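Local coordinates for protein Hsp70/Hsp90 co-chaperone CNS1 (Saccharomyces cerevisiae, PDB 6HFM) that acts as a co-chaperone of Hsp90 and Hsp70, stimulating the ATPase of the Hsp70 Ssa1 but not that of Hsp90, at residues K5-R16 with R36-L47. Numbering follows the deposited sequence.
Sequences KKIMLESAMTLR and RLEDPMDFESQL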
loop_
_atom_site.group_PDB
_atom_site.type_symbol
_atom_site.label_atom_id
_atom_site.label_comp_id
_atom_site.label_asym_id
_atom_site.label_seq_id
_atom_site.Cartn_x
_atom_site.Cartn_y
_atom_site.Cartn_z
ATOM N N LYS A 5 6.145 18.924 -15.971
ATOM C CA LYS A 5 5.866 18.287 -14.670
ATOM C C LYS A 5 5.659 16.783 -14.800
ATOM O O LYS A 5 6.160 15.999 -13.986
ATOM C CB LYS A 5 4.629 18.909 -14.013
ATOM C CG LYS A 5 4.385 18.421 -12.590
ATOM C CD LYS A 5 3.030 18.838 -12.039
ATOM C CE LYS A 5 3.046 20.228 -11.427
ATOM N NZ LYS A 5 1.829 20.447 -10.599
ATOM N N LYS A 6 4.917 16.398 -15.829
ATOM C CA LYS A 6 4.572 15.005 -16.062
ATOM C C LYS A 6 5.807 14.170 -16.428
ATOM O O LYS A 6 6.006 13.081 -15.889
ATOM C CB LYS A 6 3.483 14.919 -17.136
ATOM C CG LYS A 6 2.172 15.561 -16.687
ATOM C CD LYS A 6 1.136 15.639 -17.796
ATOM C CE LYS A 6 -0.158 16.261 -17.289
ATOM N NZ LYS A 6 -1.198 16.331 -18.352
ATOM N N ILE A 7 6.656 14.698 -17.308
ATOM C CA ILE A 7 7.879 13.997 -17.707
ATOM C C ILE A 7 8.867 13.899 -16.534
ATOM O O ILE A 7 9.544 12.878 -16.388
ATOM C CB ILE A 7 8.529 14.640 -18.962
ATOM C CG1 ILE A 7 7.594 14.509 -20.183
ATOM C CG2 ILE A 7 9.883 14.015 -19.278
ATOM C CD1 ILE A 7 7.415 13.104 -20.735
ATOM N N MET A 8 8.947 14.938 -15.701
ATOM C CA MET A 8 9.796 14.889 -14.502
ATOM C C MET A 8 9.348 13.785 -13.550
ATOM O O MET A 8 10.180 13.042 -13.024
ATOM C CB MET A 8 9.786 16.222 -13.752
ATOM C CG MET A 8 10.635 16.235 -12.481
ATOM S SD MET A 8 12.386 15.932 -12.773
ATOM C CE MET A 8 12.836 17.547 -13.395
ATOM N N LEU A 9 8.041 13.697 -13.311
ATOM C CA LEU A 9 7.510 12.666 -12.425
ATOM C C LEU A 9 7.828 11.262 -12.936
ATOM O O LEU A 9 8.267 10.413 -12.163
ATOM C CB LEU A 9 5.995 12.826 -12.249
ATOM C CG LEU A 9 5.290 11.840 -11.312
ATOM C CD1 LEU A 9 5.875 11.889 -9.907
ATOM C CD2 LEU A 9 3.801 12.138 -11.277
ATOM N N GLU A 10 7.615 11.035 -14.234
ATOM C CA GLU A 10 7.932 9.750 -14.871
ATOM C C GLU A 10 9.412 9.390 -14.709
ATOM O O GLU A 10 9.744 8.271 -14.322
ATOM C CB GLU A 10 7.570 9.770 -16.365
ATOM C CG GLU A 10 6.073 9.740 -16.651
ATOM C CD GLU A 10 5.730 9.912 -18.129
ATOM O OE1 GLU A 10 4.526 10.014 -18.451
ATOM O OE2 GLU A 10 6.652 9.944 -18.976
ATOM N N SER A 11 10.291 10.343 -15.011
ATOM C CA SER A 11 11.739 10.135 -14.889
ATOM C C SER A 11 12.166 9.892 -13.435
ATOM O O SER A 11 13.062 9.083 -13.171
ATOM C CB SER A 11 12.508 11.328 -15.469
ATOM O OG SER A 11 12.239 11.484 -16.856
ATOM N N ALA A 12 11.509 10.584 -12.506
ATOM C CA ALA A 12 11.771 10.420 -11.075
ATOM C C ALA A 12 11.300 9.067 -10.537
ATOM O O ALA A 12 11.947 8.485 -9.662
ATOM C CB ALA A 12 11.120 11.545 -10.295
ATOM N N MET A 13 10.170 8.579 -11.050
ATOM C CA MET A 13 9.636 7.280 -10.629
ATOM C C MET A 13 10.439 6.101 -11.193
ATOM O O MET A 13 10.616 5.106 -10.491
ATOM C CB MET A 13 8.145 7.172 -10.960
ATOM C CG MET A 13 7.275 8.046 -10.059
ATOM S SD MET A 13 5.515 8.011 -10.459
ATOM C CE MET A 13 5.082 6.346 -9.964
ATOM N N THR A 14 10.951 6.213 -12.426
ATOM C CA THR A 14 11.801 5.169 -13.003
ATOM C C THR A 14 13.139 5.083 -12.256
ATOM O O THR A 14 13.668 3.993 -12.049
ATOM C CB THR A 14 12.034 5.388 -14.515
ATOM O OG1 THR A 14 10.772 5.558 -15.176
ATOM C CG2 THR A 14 12.758 4.198 -15.135
ATOM N N LEU A 15 13.677 6.232 -11.838
ATOM C CA LEU A 15 14.898 6.247 -11.016
ATOM C C LEU A 15 14.693 5.468 -9.718
ATOM O O LEU A 15 15.579 4.743 -9.274
ATOM C CB LEU A 15 15.318 7.682 -10.684
ATOM C CG LEU A 15 16.561 7.839 -9.799
ATOM C CD1 LEU A 15 17.817 7.408 -10.546
ATOM C CD2 LEU A 15 16.681 9.272 -9.314
ATOM N N ARG A 16 13.507 5.623 -9.132
ATOM C CA ARG A 16 13.114 4.916 -7.909
ATOM C C ARG A 16 12.720 3.436 -8.124
ATOM O O ARG A 16 12.315 2.768 -7.169
ATOM C CB ARG A 16 11.949 5.665 -7.250
ATOM C CG ARG A 16 12.311 7.012 -6.632
ATOM C CD ARG A 16 11.052 7.792 -6.313
ATOM N NE ARG A 16 11.254 8.959 -5.457
ATOM C CZ ARG A 16 11.741 10.135 -5.849
ATOM N NH1 ARG A 16 12.175 10.325 -7.096
ATOM N NH2 ARG A 16 11.842 11.126 -4.959
ATOM N N ARG A 36 2.468 12.867 -6.786
ATOM C CA ARG A 36 3.316 14.022 -7.108
ATOM C C ARG A 36 4.610 14.051 -6.307
ATOM O O ARG A 36 4.695 13.462 -5.230
ATOM C CB ARG A 36 2.547 15.330 -6.860
ATOM C CG ARG A 36 2.312 15.670 -5.396
ATOM C CD ARG A 36 1.442 16.912 -5.252
ATOM N NE ARG A 36 1.739 17.635 -4.014
ATOM C CZ ARG A 36 1.365 17.252 -2.793
ATOM N NH1 ARG A 36 0.666 16.134 -2.602
ATOM N NH2 ARG A 36 1.697 17.996 -1.741
ATOM N N LEU A 37 5.600 14.748 -6.860
ATOM C CA LEU A 37 6.778 15.180 -6.112
ATOM C C LEU A 37 6.406 16.430 -5.327
ATOM O O LEU A 37 5.748 17.325 -5.867
ATOM C CB LEU A 37 7.931 15.499 -7.065
ATOM C CG LEU A 37 8.517 14.302 -7.821
ATOM C CD1 LEU A 37 9.341 14.760 -9.021
ATOM C CD2 LEU A 37 9.354 13.438 -6.891
ATOM N N GLU A 38 6.843 16.495 -4.070
ATOM C CA GLU A 38 6.547 17.646 -3.203
ATOM C C GLU A 38 6.991 18.954 -3.856
ATOM O O GLU A 38 6.261 19.944 -3.826
ATOM C CB GLU A 38 7.189 17.473 -1.827
ATOM C CG GLU A 38 6.657 18.439 -0.783
ATOM C CD GLU A 38 6.991 18.033 0.643
ATOM O OE1 GLU A 38 6.274 18.498 1.558
ATOM O OE2 GLU A 38 7.963 17.266 0.861
ATOM N N ASP A 39 8.177 18.934 -4.468
ATOM C CA ASP A 39 8.658 20.029 -5.312
ATOM C C ASP A 39 8.656 19.502 -6.745
ATOM O O ASP A 39 9.507 18.684 -7.085
ATOM C CB ASP A 39 10.067 20.454 -4.891
ATOM C CG ASP A 39 10.093 21.153 -3.540
ATOM O OD1 ASP A 39 11.204 21.470 -3.059
ATOM O OD2 ASP A 39 9.012 21.393 -2.953
ATOM N N PRO A 40 7.699 19.948 -7.587
ATOM C CA PRO A 40 7.493 19.276 -8.889
ATOM C C PRO A 40 8.690 19.239 -9.849
ATOM O O PRO A 40 8.749 18.350 -10.696
ATOM C CB PRO A 40 6.348 20.074 -9.523
ATOM C CG PRO A 40 5.662 20.740 -8.398
ATOM C CD PRO A 40 6.717 21.028 -7.380
ATOM N N MET A 41 9.620 20.187 -9.724
ATOM C CA MET A 41 10.818 20.216 -10.577
ATOM C C MET A 41 12.094 19.702 -9.894
ATOM O O MET A 41 13.195 19.933 -10.395
ATOM C CB MET A 41 11.018 21.633 -11.139
ATOM C CG MET A 41 9.924 22.048 -12.108
ATOM S SD MET A 41 9.901 21.014 -13.587
ATOM C CE MET A 41 8.197 20.497 -13.579
ATOM N N ASP A 42 11.945 18.970 -8.789
ATOM C CA ASP A 42 13.081 18.406 -8.055
ATOM C C ASP A 42 12.849 16.914 -7.826
ATOM O O ASP A 42 12.059 16.535 -6.965
ATOM C CB ASP A 42 13.257 19.136 -6.721
ATOM C CG ASP A 42 14.418 18.603 -5.887
ATOM O OD1 ASP A 42 15.186 17.738 -6.362
ATOM O OD2 ASP A 42 14.565 19.069 -4.735
ATOM N N PHE A 43 13.560 16.072 -8.579
ATOM C CA PHE A 43 13.397 14.610 -8.470
ATOM C C PHE A 43 13.709 14.033 -7.071
ATOM O O PHE A 43 13.214 12.954 -6.737
ATOM C CB PHE A 43 14.235 13.873 -9.534
ATOM C CG PHE A 43 15.687 13.688 -9.154
ATOM C CD1 PHE A 43 16.090 12.579 -8.410
ATOM C CD2 PHE A 43 16.653 14.611 -9.543
ATOM C CE1 PHE A 43 17.418 12.406 -8.045
ATOM C CE2 PHE A 43 17.982 14.439 -9.183
ATOM C CZ PHE A 43 18.367 13.339 -8.436
ATOM N N GLU A 44 14.559 14.723 -6.299
ATOM C CA GLU A 44 14.970 14.322 -4.941
ATOM C C GLU A 44 13.946 14.596 -3.863
ATOM O O GLU A 44 14.067 14.061 -2.761
ATOM C CB GLU A 44 16.206 15.109 -4.475
ATOM C CG GLU A 44 17.538 14.722 -5.056
ATOM C CD GLU A 44 18.672 15.235 -4.180
ATOM O OE1 GLU A 44 18.562 16.362 -3.621
ATOM O OE2 GLU A 44 19.657 14.500 -4.028
ATOM N N SER A 45 12.993 15.487 -4.139
ATOM C CA SER A 45 11.969 15.817 -3.151
ATOM C C SER A 45 11.091 14.595 -2.906
ATOM O O SER A 45 11.145 13.613 -3.656
ATOM C CB SER A 45 11.144 17.035 -3.583
ATOM O OG SER A 45 10.338 16.784 -4.715
ATOM N N GLN A 46 10.303 14.644 -1.840
ATOM C CA GLN A 46 9.523 13.478 -1.431
ATOM C C GLN A 46 8.397 13.192 -2.418
ATOM O O GLN A 46 7.587 14.066 -2.717
ATOM C CB GLN A 46 8.952 13.664 -0.025
ATOM C CG GLN A 46 10.021 13.760 1.048
ATOM C CD GLN A 46 9.469 14.142 2.407
ATOM O OE1 GLN A 46 8.422 13.644 2.834
ATOM N NE2 GLN A 46 10.182 15.026 3.105
ATOM N N LEU A 47 8.390 11.972 -2.945
ATOM C CA LEU A 47 7.261 11.446 -3.705
ATOM C C LEU A 47 6.107 11.155 -2.747
ATOM O O LEU A 47 6.297 10.522 -1.708
ATOM C CB LEU A 47 7.670 10.180 -4.453
ATOM C CG LEU A 47 6.644 9.557 -5.402
ATOM C CD1 LEU A 47 6.239 10.506 -6.520
ATOM C CD2 LEU A 47 7.182 8.256 -5.983
HETATM O O HOH W 1 6.738 16.457 -11.265
#
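In the C-terminal piece of Cns1 that carries the wheel domain, the first helix of the fragment, 4-15, packs through Met-8, Leu-9 and Ala-12, with Arg-16 just beyond its end, against the loop joining strands 36-37 and 47-55, an antiparallel pair whose loop contains two successive type I turns. The contact illustrates how a helix can pair with an irregular loop through apolar side chains and a few polar ties. Leu-37 points toward the helix: its CD1 lies 3.9 Å from Ala-12 CB, and the Met-8 side chain crosses that of Leu-37 at about a right angle, its CG 4.0 Å from Leu-37 CD1. With CG anti to the backbone N (chi1 -178°), Leu-9 sends CD1 to within 3.7 Å of Leu-47 CD1. At the outer edge, Leu-15 CD2 reaches Phe-43 CE1 at 3.5 Å. One water donates to both Lys-5 O and Pro-40 O. Arg-16, whose NE forms a salt bridge with Glu-69, brings NH1 and NH2 end-on to the one carbonyl oxygen of Phe-43, in the second turn. An alanine here would probably leave Phe-43 O without its two guanidinium donors and cost Glu-69 its salt bridge to this arginine. NH1 also bonds to Ala-12 O, from above that carbonyl plane. Phe-43 O lies nearly in the guanidinium plane, 2.8 Å from Arg-16 NH1 and 2.9 Å from Arg-16 NH2.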